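Local coordinates for protein exopolygalacturonase (Yersinia enterocolitica, PDB 2UVF) that hydrolyses pectic polygalacturonan from a chain end as a periplasmic family 28 exopolygalacturonase, probably releasing digalacturonic acid, at residues I438-I451 with R466-V480. Sequence-based numbering, arbitrary orientation.
Sequences IVTGSHTGAWIEDI and RAKSTSTIGGGARNV. With ADA (alpha-D-galactopyranuronic acid), chain C; ADA (alpha-D-galactopyranuronic acid), chain B.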
loop_
_atom_site.group_PDB
_atom_site.type_symbol
_atom_site.label_atom_id
_atom_site.label_comp_id
_atom_site.label_asym_id
_atom_site.label_seq_id
_atom_site.Cartn_x
_atom_site.Cartn_y
_atom_site.Cartn_z
ATOM N N ILE A 438 -0.146 -2.035 7.493
ATOM C CA ILE A 438 0.879 -1.005 7.393
ATOM C C ILE A 438 2.181 -1.601 7.889
ATOM O O ILE A 438 2.292 -1.969 9.054
ATOM C CB ILE A 438 0.484 0.278 8.185
ATOM C CG1 ILE A 438 -0.921 0.768 7.764
ATOM C CG2 ILE A 438 1.585 1.377 8.092
ATOM C CD1 ILE A 438 -1.031 1.230 6.312
ATOM N N VAL A 439 3.143 -1.727 6.974
ATOM C CA VAL A 439 4.394 -2.411 7.247
ATOM C C VAL A 439 5.583 -1.495 6.986
ATOM O O VAL A 439 5.760 -1.026 5.867
ATOM C CB VAL A 439 4.537 -3.706 6.411
ATOM C CG1 VAL A 439 5.802 -4.473 6.845
ATOM C CG2 VAL A 439 3.294 -4.562 6.571
ATOM N N THR A 440 6.370 -1.232 8.035
ATOM C CA THR A 440 7.621 -0.462 7.949
ATOM C C THR A 440 8.824 -1.292 8.462
ATOM O O THR A 440 8.942 -1.479 9.654
ATOM C CB THR A 440 7.570 0.820 8.857
ATOM O OG1 THR A 440 7.602 0.424 10.229
ATOM C CG2 THR A 440 6.329 1.661 8.650
ATOM N N GLY A 441 9.684 -1.879 7.636
ATOM C CA GLY A 441 9.384 -2.486 6.357
ATOM C C GLY A 441 10.316 -3.686 6.338
ATOM O O GLY A 441 10.153 -4.584 5.537
ATOM N N SER A 442 11.258 -3.677 7.289
ATOM C CA SER A 442 12.480 -4.542 7.395
ATOM C C SER A 442 13.677 -3.895 6.708
ATOM O O SER A 442 14.726 -3.752 7.325
ATOM C CB SER A 442 12.304 -5.992 6.954
ATOM O OG SER A 442 13.539 -6.522 6.485
ATOM N N HIS A 443 13.499 -3.496 5.451
ATOM C CA HIS A 443 14.449 -2.599 4.767
ATOM C C HIS A 443 14.284 -1.176 5.323
ATOM O O HIS A 443 13.508 -0.393 4.789
ATOM C CB HIS A 443 14.241 -2.608 3.234
ATOM C CG HIS A 443 14.597 -3.906 2.565
ATOM N ND1 HIS A 443 14.565 -4.049 1.183
ATOM C CD2 HIS A 443 15.014 -5.107 3.075
ATOM C CE1 HIS A 443 14.934 -5.284 0.873
ATOM N NE2 HIS A 443 15.214 -5.947 2.002
ATOM N N THR A 444 14.996 -0.858 6.405
ATOM C CA THR A 444 14.856 0.454 7.071
ATOM C C THR A 444 16.083 1.385 6.956
ATOM O O THR A 444 16.138 2.444 7.608
ATOM C CB THR A 444 14.458 0.301 8.552
ATOM O OG1 THR A 444 15.403 -0.545 9.209
ATOM C CG2 THR A 444 13.064 -0.307 8.684
ATOM N N GLY A 445 17.031 0.991 6.102
ATOM C CA GLY A 445 18.298 1.699 5.853
ATOM C C GLY A 445 18.351 3.219 5.850
ATOM O O GLY A 445 18.969 3.813 6.724
ATOM N N ALA A 446 17.742 3.859 4.861
ATOM C CA ALA A 446 17.782 5.328 4.774
ATOM C C ALA A 446 16.760 6.044 5.675
ATOM O O ALA A 446 16.636 7.273 5.622
ATOM C CB ALA A 446 17.640 5.798 3.317
ATOM N N TRP A 447 16.058 5.280 6.512
ATOM C CA TRP A 447 14.966 5.780 7.369
ATOM C C TRP A 447 13.592 5.740 6.688
ATOM O O TRP A 447 13.439 6.130 5.536
ATOM C CB TRP A 447 15.255 7.186 7.947
ATOM C CG TRP A 447 16.272 7.177 9.074
ATOM C CD1 TRP A 447 17.591 7.540 8.994
ATOM C CD2 TRP A 447 16.055 6.770 10.442
ATOM N NE1 TRP A 447 18.203 7.389 10.219
ATOM C CE2 TRP A 447 17.288 6.921 11.124
ATOM C CE3 TRP A 447 14.945 6.294 11.150
ATOM C CZ2 TRP A 447 17.439 6.611 12.483
ATOM C CZ3 TRP A 447 15.092 5.991 12.503
ATOM C CH2 TRP A 447 16.332 6.151 13.154
ATOM N N ILE A 448 12.611 5.233 7.425
ATOM C CA ILE A 448 11.202 5.343 7.051
ATOM C C ILE A 448 10.552 6.316 8.024
ATOM O O ILE A 448 10.685 6.169 9.241
ATOM C CB ILE A 448 10.474 3.957 7.082
ATOM C CG1 ILE A 448 11.087 3.012 6.034
ATOM C CG2 ILE A 448 8.951 4.136 6.870
ATOM C CD1 ILE A 448 11.006 1.544 6.370
ATOM N N GLU A 449 9.857 7.320 7.505
ATOM C CA GLU A 449 9.428 8.397 8.383
ATOM C C GLU A 449 8.235 9.197 7.863
ATOM O O GLU A 449 7.970 9.233 6.661
ATOM C CB GLU A 449 10.611 9.339 8.637
ATOM C CG GLU A 449 11.047 10.114 7.395
ATOM C CD GLU A 449 12.429 10.749 7.523
ATOM O OE1 GLU A 449 13.153 10.468 8.511
ATOM O OE2 GLU A 449 12.776 11.523 6.614
ATOM N N ASP A 450 7.551 9.856 8.801
ATOM C CA ASP A 450 6.421 10.735 8.514
ATOM C C ASP A 450 5.291 9.957 7.852
ATOM O O ASP A 450 4.824 10.341 6.786
ATOM C CB ASP A 450 6.816 11.933 7.625
ATOM C CG ASP A 450 8.049 12.711 8.135
ATOM O OD1 ASP A 450 8.468 12.569 9.317
ATOM O OD2 ASP A 450 8.588 13.507 7.314
ATOM N N ILE A 451 4.859 8.885 8.514
ATOM C CA ILE A 451 3.832 7.961 8.022
ATOM C C ILE A 451 2.552 8.146 8.848
ATOM O O ILE A 451 2.578 8.001 10.072
ATOM C CB ILE A 451 4.299 6.454 8.152
ATOM C CG1 ILE A 451 5.733 6.201 7.614
ATOM C CG2 ILE A 451 3.296 5.492 7.536
ATOM C CD1 ILE A 451 5.986 6.539 6.111
ATOM N N ARG A 466 2.967 -3.221 11.512
ATOM C CA ARG A 466 4.118 -4.122 11.601
ATOM C C ARG A 466 5.412 -3.365 11.295
ATOM O O ARG A 466 5.589 -2.844 10.205
ATOM C CB ARG A 466 3.942 -5.335 10.659
ATOM C CG ARG A 466 5.171 -6.278 10.502
ATOM C CD ARG A 466 5.578 -6.998 11.796
ATOM N NE ARG A 466 6.105 -8.345 11.538
ATOM C CZ ARG A 466 7.061 -8.946 12.250
ATOM N NH1 ARG A 466 7.643 -8.319 13.265
ATOM N NH2 ARG A 466 7.457 -10.175 11.927
ATOM N N ALA A 467 6.295 -3.301 12.287
ATOM C CA ALA A 467 7.572 -2.582 12.190
ATOM C C ALA A 467 8.671 -3.579 12.469
ATOM O O ALA A 467 8.812 -4.081 13.593
ATOM C CB ALA A 467 7.649 -1.365 13.163
ATOM N N LYS A 468 9.423 -3.889 11.419
ATOM C CA LYS A 468 10.455 -4.932 11.450
ATOM C C LYS A 468 11.789 -4.383 10.969
ATOM O O LYS A 468 11.833 -3.605 10.025
ATOM C CB LYS A 468 10.033 -6.154 10.606
ATOM C CG LYS A 468 8.895 -5.867 9.615
ATOM C CD LYS A 468 9.119 -6.466 8.228
ATOM C CE LYS A 468 8.399 -7.777 7.999
ATOM N NZ LYS A 468 8.116 -7.961 6.528
ATOM N N SER A 469 12.870 -4.774 11.640
ATOM C CA SER A 469 14.228 -4.480 11.159
ATOM C C SER A 469 15.206 -5.480 11.751
ATOM O O SER A 469 14.786 -6.409 12.451
ATOM C CB SER A 469 14.651 -3.056 11.517
ATOM O OG SER A 469 15.789 -2.661 10.777
ATOM N N THR A 470 16.490 -5.325 11.412
ATOM C CA THR A 470 17.602 -5.920 12.185
ATOM C C THR A 470 18.662 -4.844 12.425
ATOM O O THR A 470 18.640 -3.789 11.785
ATOM C CB THR A 470 18.236 -7.215 11.546
ATOM O OG1 THR A 470 18.960 -6.893 10.350
ATOM C CG2 THR A 470 17.177 -8.282 11.232
ATOM N N SER A 471 19.573 -5.109 13.361
ATOM C CA SER A 471 20.664 -4.193 13.685
ATOM C C SER A 471 21.637 -3.953 12.520
ATOM O O SER A 471 22.189 -2.852 12.388
ATOM C CB SER A 471 21.426 -4.695 14.920
ATOM O OG SER A 471 22.473 -3.812 15.286
ATOM N N THR A 472 21.838 -4.972 11.679
ATOM C CA THR A 472 22.707 -4.840 10.494
ATOM C C THR A 472 22.133 -3.946 9.383
ATOM O O THR A 472 22.897 -3.322 8.641
ATOM C CB THR A 472 23.141 -6.208 9.890
ATOM O OG1 THR A 472 21.994 -7.029 9.621
ATOM C CG2 THR A 472 24.089 -6.941 10.836
ATOM N N ILE A 473 20.806 -3.875 9.275
ATOM C CA ILE A 473 20.154 -3.017 8.266
ATOM C C ILE A 473 20.317 -1.518 8.574
ATOM O O ILE A 473 20.418 -0.683 7.662
ATOM C CB ILE A 473 18.665 -3.405 8.047
ATOM C CG1 ILE A 473 18.588 -4.748 7.321
ATOM C CG2 ILE A 473 17.942 -2.340 7.222
ATOM C CD1 ILE A 473 17.314 -5.510 7.519
ATOM N N GLY A 474 20.355 -1.183 9.858
ATOM C CA GLY A 474 20.516 0.201 10.277
ATOM C C GLY A 474 19.278 1.017 9.984
ATOM O O GLY A 474 18.228 0.464 9.627
ATOM N N GLY A 475 19.405 2.334 10.124
ATOM C CA GLY A 475 18.273 3.238 9.956
ATOM C C GLY A 475 17.173 2.944 10.965
ATOM O O GLY A 475 17.421 2.883 12.175
ATOM N N GLY A 476 15.960 2.742 10.462
ATOM C CA GLY A 476 14.809 2.485 11.304
ATOM C C GLY A 476 13.591 3.229 10.796
ATOM O O GLY A 476 13.549 3.674 9.653
ATOM N N ALA A 477 12.587 3.336 11.652
ATOM C CA ALA A 477 11.373 4.089 11.344
ATOM C C ALA A 477 11.063 5.021 12.504
ATOM O O ALA A 477 11.272 4.689 13.680
ATOM C CB ALA A 477 10.202 3.149 11.060
ATOM N N ARG A 478 10.609 6.211 12.156
ATOM C CA ARG A 478 10.306 7.237 13.125
ATOM C C ARG A 478 9.115 8.040 12.647
ATOM O O ARG A 478 8.794 8.043 11.456
ATOM C CB ARG A 478 11.517 8.155 13.359
ATOM C CG ARG A 478 12.045 8.908 12.142
ATOM C CD ARG A 478 13.434 9.485 12.471
ATOM N NE ARG A 478 14.124 10.102 11.331
ATOM C CZ ARG A 478 15.438 10.334 11.294
ATOM N NH1 ARG A 478 16.221 10.010 12.324
ATOM N NH2 ARG A 478 15.985 10.880 10.215
ATOM N N ASN A 479 8.474 8.721 13.592
ATOM C CA ASN A 479 7.275 9.513 13.331
ATOM C C ASN A 479 6.212 8.768 12.499
ATOM O O ASN A 479 5.812 9.205 11.425
ATOM C CB ASN A 479 7.633 10.886 12.766
ATOM C CG ASN A 479 6.437 11.798 12.693
ATOM O OD1 ASN A 479 5.514 11.692 13.512
ATOM N ND2 ASN A 479 6.417 12.678 11.693
ATOM N N VAL A 480 5.782 7.629 13.036
ATOM C CA VAL A 480 4.755 6.776 12.433
ATOM C C VAL A 480 3.510 6.849 13.331
ATOM O O VAL A 480 3.599 6.583 14.532
ATOM C CB VAL A 480 5.265 5.298 12.286
ATOM C CG1 VAL A 480 4.121 4.338 12.024
ATOM C CG2 VAL A 480 6.334 5.175 11.184
HETATM C C1 ADA C . 11.572 -6.688 1.340
HETATM C C2 ADA C . 11.015 -5.250 1.308
HETATM C C3 ADA C . 10.141 -5.117 0.046
HETATM C C4 ADA C . 10.989 -5.416 -1.230
HETATM C C5 ADA C . 11.594 -6.834 -1.129
HETATM C C6 ADA C . 12.506 -7.332 -2.283
HETATM O O2 ADA C . 10.281 -4.944 2.510
HETATM O O3 ADA C . 9.526 -3.832 -0.012
HETATM O O4 ADA C . 12.023 -4.443 -1.411
HETATM O O5 ADA C . 12.325 -7.002 0.124
HETATM O O6B ADA C . 13.596 -7.845 -1.946
HETATM O O6A ADA C . 12.112 -7.215 -3.470
HETATM C C1 ADA B . 7.979 -9.773 2.466
HETATM C C2 ADA B . 8.349 -9.254 1.061
HETATM C C3 ADA B . 9.764 -9.791 0.747
HETATM C C4 ADA B . 10.726 -8.974 1.626
HETATM C C5 ADA B . 10.372 -9.313 3.085
HETATM C C6 ADA B . 11.233 -8.490 4.072
HETATM O O1 ADA B . 8.068 -11.223 2.592
HETATM O O2 ADA B . 7.398 -9.596 0.078
HETATM O O3 ADA B . 10.091 -9.770 -0.664
HETATM O O4 ADA B . 10.426 -7.569 1.431
HETATM O O5 ADA B . 8.919 -9.121 3.374
HETATM O O6B ADA B . 10.841 -7.333 4.372
HETATM O O6A ADA B . 12.276 -9.024 4.529
HETATM O O HOH W 1 15.401 12.247 7.393
#
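The guanidinium of Arg-478 lies flat on the indole of Trp-447, planes 11° apart and centres 3.8 Å apart, which is stacking and cation-pi geometry in one. NH1 sits over the middle of the ring system, 3.5 Å from Trp-447 CE2, and is also hydrogen-bonded to Tyr-520 OH. The opposite indole face rests on the backbone of Gly-475 and Gly-476, where Gly-475 CA makes a CH-pi contact with the five-membered ring, so the indole is sandwiched. Arg-478 runs extended from CG to NE, side by side with Glu-449; both have CG between backbone N and carbonyl carbon (chi1 60° in Arg-478, 68° in Glu-449), and with both chains extended beyond it NE comes to Glu-449 OE1 at 3.0 Å, within the guanidinium plane, as a salt bridge. Thr-444 OG1 is hydrogen-bonded to Ser-469 OG at 2.7 Å, while its carbonyl O takes Gly-476 N and Trp-447 N from opposite faces. At the corner, Asn-479 ND2 donates a hydrogen bond to Asp-450 OD1 (3.1 Å) from above the carboxylate plane. Strand 438-441 pairs in parallel with 466-470, and 448-451 with 476-478, axes 4.7 Å apart in each pair; the loops of Thr-444 and Trp-447 lie between the ladders. His-443 lays a ring face against C1 of one galacturonate while its ND1 is hydrogen-bonded to Tyr-233 OH; stacked coils carrying such substrate contacts characterise the right-handed parallel beta-helix of family 28.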